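Local coordinates for Slr0280 protein (PDB 5H3K) that is of unknown function but belongs to the phosphodiester glycosidase (NAGPA) family and may act on phosphodiester-linked sugars, at residues 163-169 and 258-264; 186-192 and 234-240; 385-389 and 400-404; 410-416 and 461-467. The contacts are given in a common frame with arbitrary orientation. Numbering follows the deposited sequence.

The four contacts form two pairs at opposite sides of the chain's centre. Contacts 1 and 2 join the inner strands of two separate four-stranded antiparallel sheets, which pack face to face; the centres of the two contacts are about 14 Å apart, Leu169 CD2 meets Ile190 CD1 at 3.4 Å and Ile261 CG2 meets Phe240 CZ at 3.6 Å. In sequence, contact 2 is nested inside the loop closed by contact 1. Contacts 3 and 4, with centres about 9 Å apart, share one sheet through the neighbouring strands 397-403 and 411-415 and are tied by the salt bridge Glu388 OE1 to Arg414 NE, 2.7 Å. Between the two pairs, contact centres lie about 53 to 59 Å apart.

Contact 1 of 4, residues 163-169 and 258-264; sequences WGERVVL and RLVIDAR
Arg166 and Asp262, a non-hydrogen-bonded pair of the antiparallel strands 164-169 and 258-264, form a salt bridge: NE of Arg166 (t,t,m) lies 2.6 Å from Asp262 OD1 and its NH2 3.0 Å from Asp262 OD2. The extended backbones, their strand axes 4.6 Å apart at closest approach and their N-to-C directions at 164°, bond both ways at Glu165-Ala263, Val167-Ile261 and Leu169-Leu259, with Ile261 N to Val167 O shortest at 2.7 Å. A CB on Gly164 (phi/psi 157/-124) would jam against the preceding carbonyl O, which calls for glycine. Trp163 (chi1 33°, between wells) carries the guanidinium of Arg264 (chi1 p) flat on one indole face, centres 3.8 Å apart, planes at 15°, a cation-pi stack; Arg264 also pairs with Asp266. On the opposite face, Val167 CB lies 4.2 Å from Ile261 CB, and Leu169 CD2 4.1 Å from Leu259 CD2. Leu169, Leu259 and Ile261 meet strand 185-190, and the pair, flanked by strands 153-161 and 247-253, is the centre of one four-stranded sheet of a beta sandwich.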
loop_
_atom_site.group_PDB
_atom_site.type_symbol
_atom_site.label_atom_id
_atom_site.label_comp_id
_atom_site.label_asym_id
_atom_site.label_seq_id
_atom_site.Cartn_x
_atom_site.Cartn_y
_atom_site.Cartn_z
ATOM N N TRP A 163 26.926 10.531 14.503
ATOM C CA TRP A 163 25.544 10.061 14.479
ATOM C C TRP A 163 25.363 8.561 14.698
ATOM O O TRP A 163 24.231 8.062 14.689
ATOM C CB TRP A 163 24.890 10.471 13.166
ATOM C CG TRP A 163 25.846 10.497 12.020
ATOM C CD1 TRP A 163 26.342 11.603 11.388
ATOM C CD2 TRP A 163 26.424 9.365 11.360
ATOM N NE1 TRP A 163 27.194 11.228 10.370
ATOM C CE2 TRP A 163 27.262 9.863 10.336
ATOM C CE3 TRP A 163 26.314 7.984 11.536
ATOM C CZ2 TRP A 163 27.985 9.020 9.491
ATOM C CZ3 TRP A 163 27.031 7.150 10.693
ATOM C CH2 TRP A 163 27.859 7.671 9.689
ATOM N N GLY A 164 26.463 7.843 14.885
ATOM C CA GLY A 164 26.388 6.415 15.130
ATOM C C GLY A 164 27.671 5.701 14.762
ATOM O O GLY A 164 28.740 6.028 15.267
ATOM N N GLU A 165 27.566 4.706 13.889
ATOM C CA GLU A 165 28.744 3.952 13.478
ATOM C C GLU A 165 28.717 3.647 11.994
ATOM O O GLU A 165 27.650 3.595 11.373
ATOM C CB GLU A 165 28.864 2.648 14.263
ATOM C CG GLU A 165 29.236 2.822 15.721
ATOM C CD GLU A 165 29.223 1.502 16.464
ATOM O OE1 GLU A 165 28.256 1.256 17.220
ATOM O OE2 GLU A 165 30.171 0.707 16.273
ATOM N N ARG A 166 29.895 3.424 11.434
ATOM C CA ARG A 166 30.024 3.198 10.005
ATOM C C ARG A 166 30.814 1.932 9.755
ATOM O O ARG A 166 31.821 1.677 10.419
ATOM C CB ARG A 166 30.725 4.392 9.355
ATOM C CG ARG A 166 31.314 4.107 7.987
ATOM C CD ARG A 166 31.779 5.408 7.342
ATOM N NE ARG A 166 30.644 6.213 6.886
ATOM C CZ ARG A 166 30.725 7.472 6.473
ATOM N NH1 ARG A 166 31.893 8.101 6.482
ATOM N NH2 ARG A 166 29.631 8.102 6.062
ATOM N N VAL A 167 30.345 1.124 8.812
ATOM C CA VAL A 167 31.095 -0.034 8.361
ATOM C C VAL A 167 31.422 0.180 6.889
ATOM O O VAL A 167 30.550 0.542 6.097
ATOM C CB VAL A 167 30.287 -1.336 8.532
ATOM C CG1 VAL A 167 31.057 -2.526 7.976
ATOM C CG2 VAL A 167 29.946 -1.548 10.000
ATOM N N VAL A 168 32.679 -0.023 6.520
ATOM C CA VAL A 168 33.090 0.185 5.137
ATOM C C VAL A 168 33.607 -1.115 4.534
ATOM O O VAL A 168 34.528 -1.738 5.076
ATOM C CB VAL A 168 34.178 1.283 5.030
ATOM C CG1 VAL A 168 34.695 1.394 3.599
ATOM C CG2 VAL A 168 33.637 2.624 5.519
ATOM N N LEU A 169 32.996 -1.545 3.434
ATOM C CA LEU A 169 33.518 -2.681 2.687
ATOM C C LEU A 169 34.270 -2.159 1.472
ATOM O O LEU A 169 33.646 -1.607 0.561
ATOM C CB LEU A 169 32.387 -3.581 2.191
ATOM C CG LEU A 169 31.676 -4.566 3.109
ATOM C CD1 LEU A 169 31.603 -4.087 4.527
ATOM C CD2 LEU A 169 30.278 -4.757 2.574
ATOM N N ARG A 258 33.896 1.311 -2.669
ATOM C CA ARG A 258 33.530 1.037 -1.286
ATOM C C ARG A 258 32.013 1.000 -1.121
ATOM O O ARG A 258 31.298 1.830 -1.687
ATOM C CB ARG A 258 34.091 2.128 -0.367
ATOM C CG ARG A 258 35.585 2.023 -0.048
ATOM C CD ARG A 258 36.111 3.325 0.533
ATOM N NE ARG A 258 36.326 4.330 -0.510
ATOM C CZ ARG A 258 36.607 5.606 -0.278
ATOM N NH1 ARG A 258 36.696 6.049 0.968
ATOM N NH2 ARG A 258 36.784 6.439 -1.296
ATOM N N LEU A 259 31.518 0.034 -0.353
ATOM C CA LEU A 259 30.138 0.097 0.102
ATOM C C LEU A 259 30.190 0.649 1.518
ATOM O O LEU A 259 30.858 0.089 2.390
ATOM C CB LEU A 259 29.465 -1.282 0.080
ATOM C CG LEU A 259 27.945 -1.262 0.303
ATOM C CD1 LEU A 259 27.233 -0.630 -0.887
ATOM C CD2 LEU A 259 27.386 -2.650 0.583
ATOM N N VAL A 260 29.508 1.768 1.741
ATOM C CA VAL A 260 29.523 2.418 3.039
ATOM C C VAL A 260 28.208 2.148 3.762
ATOM O O VAL A 260 27.133 2.481 3.255
ATOM C CB VAL A 260 29.717 3.931 2.880
ATOM C CG1 VAL A 260 29.776 4.602 4.237
ATOM C CG2 VAL A 260 30.985 4.210 2.104
ATOM N N ILE A 261 28.286 1.535 4.939
ATOM C CA ILE A 261 27.081 1.226 5.713
ATOM C C ILE A 261 27.031 2.052 6.988
ATOM O O ILE A 261 27.810 1.829 7.912
ATOM C CB ILE A 261 27.020 -0.263 6.085
ATOM C CG1 ILE A 261 27.068 -1.127 4.826
ATOM C CG2 ILE A 261 25.763 -0.561 6.896
ATOM C CD1 ILE A 261 27.407 -2.601 5.109
ATOM N N ASP A 262 26.117 3.014 7.042
ATOM C CA ASP A 262 26.010 3.872 8.212
ATOM C C ASP A 262 24.821 3.445 9.082
ATOM O O ASP A 262 23.713 3.239 8.578
ATOM C CB ASP A 262 25.863 5.338 7.792
ATOM C CG ASP A 262 27.094 5.873 7.082
ATOM O OD1 ASP A 262 28.214 5.485 7.452
ATOM O OD2 ASP A 262 26.944 6.693 6.154
ATOM N N ALA A 263 25.062 3.300 10.382
ATOM C CA ALA A 263 23.984 3.028 11.337
ATOM C C ALA A 263 23.654 4.318 12.083
ATOM O O ALA A 263 24.502 4.874 12.779
ATOM C CB ALA A 263 24.381 1.925 12.309
ATOM N N ARG A 264 22.425 4.804 11.926
ATOM C CA ARG A 264 22.024 6.073 12.535
ATOM C C ARG A 264 20.508 6.122 12.723
ATOM O O ARG A 264 19.771 5.363 12.082
ATOM C CB ARG A 264 22.507 7.257 11.674
ATOM C CG ARG A 264 21.901 7.293 10.273
ATOM C CD ARG A 264 22.621 8.280 9.352
ATOM N NE ARG A 264 22.603 9.636 9.889
ATOM C CZ ARG A 264 23.288 10.652 9.375
ATOM N NH1 ARG A 264 24.041 10.467 8.301
ATOM N NH2 ARG A 264 23.220 11.848 9.939
#

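Contact 2 of 4, residues 186-192 and 234-240; sequences AVVTINA and ASSKVHF
Two central strands of a four-stranded sheet, the second layer of a beta sandwich, run antiparallel at 165°, axes 4.6 Å apart at closest approach. Three hydrogen-bonded pairs, Ala186-Phe240, Val188-Val238 and Ile190-Ser236, each satisfy both backbone NH groups and both carbonyls, the shortest bond being Phe240 N to Ala186 O at 2.7 Å. Val187 and Thr189 turn backbone bonds to strand 177-182, as Lys237 and His239 do to strand 226-232. On the Val188 face, Ile190 CD1 packs on Val238 CG2 at 3.9 Å, with Leu259 and Ile261 of the facing sheet against this layer. On the other, Val187 CG2 makes a CH-pi contact over the His239 ring, whose NE2 is hydrogen-bonded to Glu230, and a water oxygen lies 2.9 Å from Thr189 OG1 and accepts weakly from Lys237 NZ at 3.4 Å. Asn191 is the centre of an inverse gamma turn; its ND2 donates to Ser235 OG at 3.1 Å, a hydroxyl also hydrogen-bonded to Asp59. Ser236 OG (chi1 m) donates to Ala192 O at 2.7 Å.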
loop_
_atom_site.group_PDB
_atom_site.type_symbol
_atom_site.label_atom_id
_atom_site.label_comp_id
_atom_site.label_asym_id
_atom_site.label_seq_id
_atom_site.Cartn_x
_atom_site.Cartn_y
_atom_site.Cartn_z
ATOM N N ALA A 186 19.116 -6.224 10.957
ATOM C CA ALA A 186 19.233 -5.738 9.598
ATOM C C ALA A 186 20.264 -6.567 8.848
ATOM O O ALA A 186 21.191 -7.117 9.452
ATOM C CB ALA A 186 19.596 -4.246 9.590
ATOM N N VAL A 187 20.103 -6.658 7.532
ATOM C CA VAL A 187 21.055 -7.399 6.714
ATOM C C VAL A 187 21.327 -6.706 5.391
ATOM O O VAL A 187 20.404 -6.262 4.691
ATOM C CB VAL A 187 20.636 -8.872 6.506
ATOM C CG1 VAL A 187 19.214 -8.960 5.952
ATOM C CG2 VAL A 187 21.648 -9.621 5.603
ATOM N N VAL A 188 22.605 -6.584 5.074
ATOM C CA VAL A 188 23.024 -6.097 3.772
ATOM C C VAL A 188 23.492 -7.300 2.956
ATOM O O VAL A 188 24.393 -8.034 3.376
ATOM C CB VAL A 188 24.169 -5.050 3.906
ATOM C CG1 VAL A 188 24.685 -4.637 2.531
ATOM C CG2 VAL A 188 23.702 -3.833 4.680
ATOM N N THR A 189 22.867 -7.531 1.803
ATOM C CA THR A 189 23.301 -8.604 0.915
ATOM C C THR A 189 24.059 -7.956 -0.226
ATOM O O THR A 189 23.561 -7.008 -0.846
ATOM C CB THR A 189 22.111 -9.411 0.352
ATOM O OG1 THR A 189 21.303 -9.897 1.430
ATOM C CG2 THR A 189 22.594 -10.597 -0.476
ATOM N N ILE A 190 25.269 -8.445 -0.486
ATOM C CA ILE A 190 26.103 -7.922 -1.570
ATOM C C ILE A 190 26.549 -9.049 -2.491
ATOM O O ILE A 190 27.015 -10.097 -2.027
ATOM C CB ILE A 190 27.382 -7.264 -1.037
ATOM C CG1 ILE A 190 27.073 -6.323 0.115
ATOM C CG2 ILE A 190 28.120 -6.531 -2.158
ATOM C CD1 ILE A 190 27.786 -6.719 1.380
ATOM N N ASN A 191 26.413 -8.840 -3.796
ATOM C CA ASN A 191 26.886 -9.817 -4.761
ATOM C C ASN A 191 28.390 -9.632 -4.964
ATOM O O ASN A 191 28.843 -9.250 -6.045
ATOM C CB ASN A 191 26.124 -9.696 -6.088
ATOM C CG ASN A 191 26.581 -10.728 -7.139
ATOM O OD1 ASN A 191 26.540 -10.458 -8.345
ATOM N ND2 ASN A 191 27.018 -11.906 -6.684
ATOM N N ALA A 192 29.148 -9.878 -3.899
ATOM C CA ALA A 192 30.609 -9.828 -3.926
ATOM C C ALA A 192 31.100 -10.931 -3.002
ATOM O O ALA A 192 30.552 -11.117 -1.915
ATOM C CB ALA A 192 31.118 -8.474 -3.437
ATOM N N ALA A 234 29.293 -16.768 -4.175
ATOM C CA ALA A 234 29.745 -15.589 -4.903
ATOM C C ALA A 234 29.213 -14.296 -4.259
ATOM O O ALA A 234 29.516 -13.184 -4.709
ATOM C CB ALA A 234 29.334 -15.683 -6.366
ATOM N N SER A 235 28.429 -14.456 -3.195
ATOM C CA SER A 235 27.856 -13.321 -2.479
ATOM C C SER A 235 28.238 -13.339 -1.005
ATOM O O SER A 235 28.802 -14.313 -0.498
ATOM C CB SER A 235 26.334 -13.320 -2.619
ATOM O OG SER A 235 25.961 -13.068 -3.959
ATOM N N SER A 236 27.932 -12.244 -0.328
ATOM C CA SER A 236 28.191 -12.120 1.097
ATOM C C SER A 236 27.044 -11.363 1.745
ATOM O O SER A 236 26.359 -10.562 1.097
ATOM C CB SER A 236 29.513 -11.390 1.330
ATOM O OG SER A 236 30.570 -12.010 0.607
ATOM N N LYS A 237 26.810 -11.639 3.021
ATOM C CA LYS A 237 25.814 -10.906 3.787
ATOM C C LYS A 237 26.465 -10.318 5.020
ATOM O O LYS A 237 27.291 -10.971 5.659
ATOM C CB LYS A 237 24.665 -11.834 4.184
ATOM C CG LYS A 237 23.896 -12.363 2.989
ATOM C CD LYS A 237 22.662 -13.142 3.413
ATOM C CE LYS A 237 22.041 -13.822 2.196
ATOM N NZ LYS A 237 20.696 -14.378 2.477
ATOM N N VAL A 238 26.098 -9.083 5.351
ATOM C CA VAL A 238 26.549 -8.476 6.590
ATOM C C VAL A 238 25.342 -8.320 7.501
ATOM O O VAL A 238 24.430 -7.530 7.218
ATOM C CB VAL A 238 27.209 -7.113 6.360
ATOM C CG1 VAL A 238 27.845 -6.616 7.664
ATOM C CG2 VAL A 238 28.267 -7.204 5.259
ATOM N N HIS A 239 25.333 -9.089 8.586
ATOM C CA HIS A 239 24.204 -9.146 9.507
ATOM C C HIS A 239 24.395 -8.210 10.682
ATOM O O HIS A 239 25.388 -8.320 11.398
ATOM C CB HIS A 239 24.050 -10.566 10.031
ATOM C CG HIS A 239 23.712 -11.552 8.970
ATOM N ND1 HIS A 239 22.408 -11.836 8.613
ATOM C CD2 HIS A 239 24.497 -12.300 8.159
ATOM C CE1 HIS A 239 22.407 -12.725 7.640
ATOM N NE2 HIS A 239 23.663 -13.022 7.336
ATOM N N PHE A 240 23.438 -7.304 10.887
ATOM C CA PHE A 240 23.541 -6.291 11.938
ATOM C C PHE A 240 22.549 -6.500 13.062
ATOM O O PHE A 240 21.365 -6.782 12.828
ATOM C CB PHE A 240 23.294 -4.887 11.368
ATOM C CG PHE A 240 24.420 -4.365 10.520
ATOM C CD1 PHE A 240 24.504 -4.694 9.173
ATOM C CD2 PHE A 240 25.397 -3.548 11.073
ATOM C CE1 PHE A 240 25.558 -4.213 8.384
ATOM C CE2 PHE A 240 26.453 -3.056 10.293
ATOM C CZ PHE A 240 26.531 -3.388 8.948
HETATM O O HOH W 1 19.117 -11.745 1.109
#

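Contact 3 of 4, residues 385-389 and 400-404; sequences SLSEI and ANYLN
Leu386 opens the contact: with chi1 t and chi2 p, its CD2 lies 3.8 Å from CD2 of Leu403, which adopts the same t,p rotamer. Ser387 follows, its CB 4.0 Å from Asn401 ND2, while its backbone bonds instead to Arg486 on strand 481-488. At Glu388 the backbones join in an antiparallel hydrogen-bonded pair with Ala400, CA to CA 5.2 Å: Glu388 N donates to Ala400 O at 3.1 Å and Ala400 N to Glu388 O at 2.8 Å. These two strands, 379-392 and 397-403, form a beta hairpin in a large mixed sheet. Pairing lapses after Ala400, where Asn401 at phi/psi -110/0 breaks the extended course before Tyr402 and Leu403 resume it. A water fills the gap, its O 2.8 Å from Glu388 OE1 and 3.0 Å from Tyr402 O, the latter weak; it has more acceptors in reach than protons to give. The same carboxylate (chi1 m, chi2 t) forms a salt bridge to Arg414 of strand 411-415, and Glu388 OE1 lies 3.7 Å from Leu403 CD1.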
loop_
_atom_site.group_PDB
_atom_site.type_symbol
_atom_site.label_atom_id
_atom_site.label_comp_id
_atom_site.label_asym_id
_atom_site.label_seq_id
_atom_site.Cartn_x
_atom_site.Cartn_y
_atom_site.Cartn_z
ATOM N N SER A 385 -22.336 7.091 6.458
ATOM C CA SER A 385 -23.214 5.975 6.793
ATOM C C SER A 385 -24.084 5.654 5.584
ATOM O O SER A 385 -24.299 6.495 4.713
ATOM C CB SER A 385 -24.056 6.271 8.035
ATOM O OG SER A 385 -24.893 7.384 7.799
ATOM N N LEU A 386 -24.558 4.419 5.520
ATOM C CA LEU A 386 -25.372 3.991 4.395
ATOM C C LEU A 386 -26.553 3.261 4.980
ATOM O O LEU A 386 -26.379 2.425 5.858
ATOM C CB LEU A 386 -24.579 3.037 3.504
ATOM C CG LEU A 386 -25.365 2.317 2.405
ATOM C CD1 LEU A 386 -25.742 3.302 1.309
ATOM C CD2 LEU A 386 -24.569 1.134 1.839
ATOM N N SER A 387 -27.759 3.593 4.542
ATOM C CA SER A 387 -28.903 2.772 4.910
ATOM C C SER A 387 -29.579 2.295 3.639
ATOM O O SER A 387 -29.687 3.043 2.663
ATOM C CB SER A 387 -29.882 3.526 5.818
ATOM O OG SER A 387 -30.488 4.604 5.137
ATOM N N GLU A 388 -30.000 1.034 3.639
ATOM C CA GLU A 388 -30.740 0.493 2.511
ATOM C C GLU A 388 -32.163 0.250 2.954
ATOM O O GLU A 388 -32.393 -0.429 3.951
ATOM C CB GLU A 388 -30.124 -0.827 2.045
ATOM C CG GLU A 388 -28.668 -0.698 1.600
ATOM C CD GLU A 388 -28.151 -1.938 0.905
ATOM O OE1 GLU A 388 -28.038 -3.001 1.563
ATOM O OE2 GLU A 388 -27.865 -1.847 -0.309
ATOM N N ILE A 389 -33.112 0.819 2.220
ATOM C CA ILE A 389 -34.525 0.539 2.465
ATOM C C ILE A 389 -34.949 -0.610 1.572
ATOM O O ILE A 389 -34.789 -0.552 0.347
ATOM C CB ILE A 389 -35.413 1.751 2.165
ATOM C CG1 ILE A 389 -34.991 2.931 3.042
ATOM C CG2 ILE A 389 -36.875 1.400 2.416
ATOM C CD1 ILE A 389 -34.843 2.547 4.490
ATOM N N ALA A 400 -32.029 -1.983 6.274
ATOM C CA ALA A 400 -30.831 -2.778 6.496
ATOM C C ALA A 400 -29.667 -1.823 6.763
ATOM O O ALA A 400 -29.457 -0.867 6.016
ATOM C CB ALA A 400 -30.550 -3.640 5.284
ATOM N N ASN A 401 -28.918 -2.073 7.830
ATOM C CA ASN A 401 -27.855 -1.156 8.225
ATOM C C ASN A 401 -26.438 -1.688 8.025
ATOM O O ASN A 401 -25.463 -1.002 8.354
ATOM C CB ASN A 401 -28.037 -0.736 9.688
ATOM C CG ASN A 401 -29.248 0.155 9.892
ATOM O OD1 ASN A 401 -30.097 -0.121 10.744
ATOM N ND2 ASN A 401 -29.343 1.222 9.101
ATOM N N TYR A 402 -26.325 -2.909 7.510
ATOM C CA TYR A 402 -25.026 -3.518 7.254
ATOM C C TYR A 402 -25.043 -4.162 5.879
ATOM O O TYR A 402 -25.990 -4.868 5.524
ATOM C CB TYR A 402 -24.694 -4.548 8.341
ATOM C CG TYR A 402 -24.833 -3.952 9.719
ATOM C CD1 TYR A 402 -23.806 -3.192 10.272
ATOM C CD2 TYR A 402 -26.011 -4.095 10.442
ATOM C CE1 TYR A 402 -23.941 -2.616 11.522
ATOM C CE2 TYR A 402 -26.159 -3.521 11.697
ATOM C CZ TYR A 402 -25.123 -2.784 12.227
ATOM O OH TYR A 402 -25.275 -2.213 13.476
ATOM N N LEU A 403 -24.003 -3.910 5.095
ATOM C CA LEU A 403 -23.933 -4.448 3.745
ATOM C C LEU A 403 -22.551 -5.029 3.541
ATOM O O LEU A 403 -21.558 -4.328 3.757
ATOM C CB LEU A 403 -24.170 -3.320 2.734
ATOM C CG LEU A 403 -23.936 -3.632 1.248
ATOM C CD1 LEU A 403 -24.905 -4.720 0.791
ATOM C CD2 LEU A 403 -24.100 -2.353 0.397
ATOM N N ASN A 404 -22.482 -6.294 3.140
ATOM C CA ASN A 404 -21.206 -6.929 2.827
ATOM C C ASN A 404 -20.124 -6.634 3.867
ATOM O O ASN A 404 -19.018 -6.217 3.518
ATOM C CB ASN A 404 -20.734 -6.497 1.432
ATOM C CG ASN A 404 -21.615 -7.064 0.329
ATOM O OD1 ASN A 404 -22.274 -8.076 0.536
ATOM N ND2 ASN A 404 -21.636 -6.420 -0.834
HETATM O O HOH W 2 -27.501 -2.562 4.249
#

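Contact 4 of 4, residues 410-416 and 461-467; sequences RGIARYT and YLIIDRG
Arg466 and Tyr415, the two residues most buried by this contact, meet on one face of an antiparallel strand pair. NH2 of Arg466 donates to Tyr415 OH at 2.9 Å, near the plane of the phenol ring; both take chi1 m, the arginine continuing t,t. Tyr415 CD2 rests 3.6 Å from Ile464 CG1. Arg466 NE is salt-bridged to Glu430, while Tyr415 OH hydrogen-bonds Ser405 O. Beneath them strands 411-415 and 461-466, directions 159° apart, axes 4.6 Å apart at closest approach, pair through Gly411-Arg466, Ala413-Ile464 and Tyr415-Leu462, each bonded both ways, N to O 2.7 to 2.9 Å. The phi/psi of Gly411, 148/-170, calls for glycine. Both are inner strands of a large mixed sheet, with 397-403 parallel beside 411-415 and 430-436 antiparallel beside 460-466. On the face of Ile412 and Arg414, Arg414 CZ lies 4.6 Å from the Tyr461 ring centroid (chi1 p), over its face, a cation-pi contact. Both guanidinium groups thus combine an aromatic partner within the pair with a carboxylate from elsewhere in the fold, which balances their charge.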
loop_
_atom_site.group_PDB
_atom_site.type_symbol
_atom_site.label_atom_id
_atom_site.label_comp_id
_atom_site.label_asym_id
_atom_site.label_seq_id
_atom_site.Cartn_x
_atom_site.Cartn_y
_atom_site.Cartn_z
ATOM N N ARG A 410 -26.580 -6.568 16.249
ATOM C CA ARG A 410 -27.990 -6.864 16.048
ATOM C C ARG A 410 -28.548 -5.900 15.008
ATOM O O ARG A 410 -28.235 -4.702 15.021
ATOM C CB ARG A 410 -28.756 -6.739 17.364
ATOM C CG ARG A 410 -28.417 -7.857 18.347
ATOM C CD ARG A 410 -29.032 -7.616 19.725
ATOM N NE ARG A 410 -30.454 -7.947 19.771
ATOM C CZ ARG A 410 -31.435 -7.067 19.592
ATOM N NH1 ARG A 410 -31.155 -5.791 19.346
ATOM N NH2 ARG A 410 -32.700 -7.468 19.661
ATOM N N GLY A 411 -29.350 -6.424 14.087
ATOM C CA GLY A 411 -29.916 -5.608 13.025
ATOM C C GLY A 411 -30.087 -6.422 11.753
ATOM O O GLY A 411 -29.943 -7.645 11.768
ATOM N N ILE A 412 -30.400 -5.745 10.653
ATOM C CA ILE A 412 -30.583 -6.431 9.383
ATOM C C ILE A 412 -29.379 -6.188 8.475
ATOM O O ILE A 412 -28.998 -5.040 8.243
ATOM C CB ILE A 412 -31.861 -5.961 8.681
ATOM C CG1 ILE A 412 -33.080 -6.284 9.556
ATOM C CG2 ILE A 412 -31.968 -6.586 7.282
ATOM C CD1 ILE A 412 -34.353 -5.592 9.121
ATOM N N ALA A 413 -28.801 -7.272 7.960
ATOM C CA ALA A 413 -27.630 -7.186 7.080
ATOM C C ALA A 413 -27.949 -7.773 5.714
ATOM O O ALA A 413 -28.879 -8.572 5.562
ATOM C CB ALA A 413 -26.434 -7.892 7.703
ATOM N N ARG A 414 -27.186 -7.370 4.707
ATOM C CA ARG A 414 -27.416 -7.869 3.364
ATOM C C ARG A 414 -26.062 -8.292 2.799
ATOM O O ARG A 414 -25.035 -7.663 3.093
ATOM C CB ARG A 414 -28.059 -6.768 2.518
ATOM C CG ARG A 414 -28.904 -7.248 1.366
ATOM C CD ARG A 414 -29.736 -6.098 0.787
ATOM N NE ARG A 414 -28.937 -5.106 0.064
ATOM C CZ ARG A 414 -28.639 -5.194 -1.228
ATOM N NH1 ARG A 414 -29.046 -6.242 -1.944
ATOM N NH2 ARG A 414 -27.919 -4.239 -1.802
ATOM N N TYR A 415 -26.057 -9.373 2.028
ATOM C CA TYR A 415 -24.847 -9.877 1.397
ATOM C C TYR A 415 -25.122 -10.137 -0.077
ATOM O O TYR A 415 -26.015 -10.911 -0.424
ATOM C CB TYR A 415 -24.366 -11.149 2.089
ATOM C CG TYR A 415 -23.793 -10.883 3.459
ATOM C CD1 TYR A 415 -22.470 -10.473 3.605
ATOM C CD2 TYR A 415 -24.575 -11.012 4.605
ATOM C CE1 TYR A 415 -21.930 -10.214 4.867
ATOM C CE2 TYR A 415 -24.047 -10.754 5.877
ATOM C CZ TYR A 415 -22.723 -10.354 5.997
ATOM O OH TYR A 415 -22.200 -10.092 7.251
ATOM N N THR A 416 -24.357 -9.470 -0.936
ATOM C CA THR A 416 -24.559 -9.535 -2.382
ATOM C C THR A 416 -23.418 -10.352 -2.987
ATOM O O THR A 416 -22.509 -10.767 -2.261
ATOM C CB THR A 416 -24.623 -8.132 -2.999
ATOM O OG1 THR A 416 -23.304 -7.562 -3.061
ATOM C CG2 THR A 416 -25.548 -7.240 -2.192
ATOM N N TYR A 461 -29.201 -11.996 -3.682
ATOM C CA TYR A 461 -28.497 -11.649 -2.449
ATOM C C TYR A 461 -29.133 -12.338 -1.259
ATOM O O TYR A 461 -30.177 -12.985 -1.387
ATOM C CB TYR A 461 -28.508 -10.126 -2.226
ATOM C CG TYR A 461 -29.885 -9.487 -2.214
ATOM C CD1 TYR A 461 -30.590 -9.317 -1.023
ATOM C CD2 TYR A 461 -30.462 -9.026 -3.388
ATOM C CE1 TYR A 461 -31.842 -8.715 -1.009
ATOM C CE2 TYR A 461 -31.708 -8.426 -3.385
ATOM C CZ TYR A 461 -32.393 -8.276 -2.198
ATOM O OH TYR A 461 -33.639 -7.683 -2.219
ATOM N N LEU A 462 -28.502 -12.199 -0.097
ATOM C CA LEU A 462 -29.050 -12.751 1.131
ATOM C C LEU A 462 -29.409 -11.612 2.065
ATOM O O LEU A 462 -28.687 -10.604 2.138
ATOM C CB LEU A 462 -28.038 -13.667 1.814
ATOM C CG LEU A 462 -27.528 -14.854 1.005
ATOM C CD1 LEU A 462 -26.551 -15.687 1.845
ATOM C CD2 LEU A 462 -28.721 -15.714 0.553
ATOM N N ILE A 463 -30.543 -11.746 2.746
ATOM C CA ILE A 463 -30.853 -10.880 3.867
ATOM C C ILE A 463 -30.591 -11.680 5.135
ATOM O O ILE A 463 -31.083 -12.809 5.289
ATOM C CB ILE A 463 -32.307 -10.403 3.845
ATOM C CG1 ILE A 463 -32.564 -9.536 2.610
ATOM C CG2 ILE A 463 -32.612 -9.640 5.128
ATOM C CD1 ILE A 463 -34.069 -9.314 2.285
ATOM N N ILE A 464 -29.791 -11.108 6.028
ATOM C CA ILE A 464 -29.428 -11.758 7.284
ATOM C C ILE A 464 -30.053 -10.993 8.448
ATOM O O ILE A 464 -29.846 -9.783 8.599
ATOM C CB ILE A 464 -27.893 -11.815 7.482
ATOM C CG1 ILE A 464 -27.239 -12.704 6.416
ATOM C CG2 ILE A 464 -27.548 -12.324 8.873
ATOM C CD1 ILE A 464 -27.724 -14.133 6.420
ATOM N N ASP A 465 -30.845 -11.688 9.256
ATOM C CA ASP A 465 -31.464 -11.046 10.412
ATOM C C ASP A 465 -30.711 -11.487 11.657
ATOM O O ASP A 465 -30.672 -12.676 11.977
ATOM C CB ASP A 465 -32.943 -11.436 10.501
ATOM C CG ASP A 465 -33.669 -10.767 11.656
ATOM O OD1 ASP A 465 -33.054 -9.933 12.367
ATOM O OD2 ASP A 465 -34.876 -11.065 11.836
ATOM N N ARG A 466 -30.097 -10.526 12.338
ATOM C CA ARG A 466 -29.416 -10.795 13.598
ATOM C C ARG A 466 -30.206 -10.153 14.735
ATOM O O ARG A 466 -30.380 -8.928 14.775
ATOM C CB ARG A 466 -27.972 -10.270 13.551
ATOM C CG ARG A 466 -27.170 -10.834 12.382
ATOM C CD ARG A 466 -25.726 -10.368 12.410
ATOM N NE ARG A 466 -24.913 -11.082 11.437
ATOM C CZ ARG A 466 -24.213 -10.497 10.471
ATOM N NH1 ARG A 466 -24.235 -9.182 10.346
ATOM N NH2 ARG A 466 -23.493 -11.232 9.628
ATOM N N GLY A 467 -30.728 -10.989 15.630
ATOM C CA GLY A 467 -31.516 -10.503 16.755
ATOM C C GLY A 467 -33.010 -10.347 16.496
ATOM O O GLY A 467 -33.673 -9.526 17.145
HETATM O O HOH W 3 -26.879 -7.365 11.577
#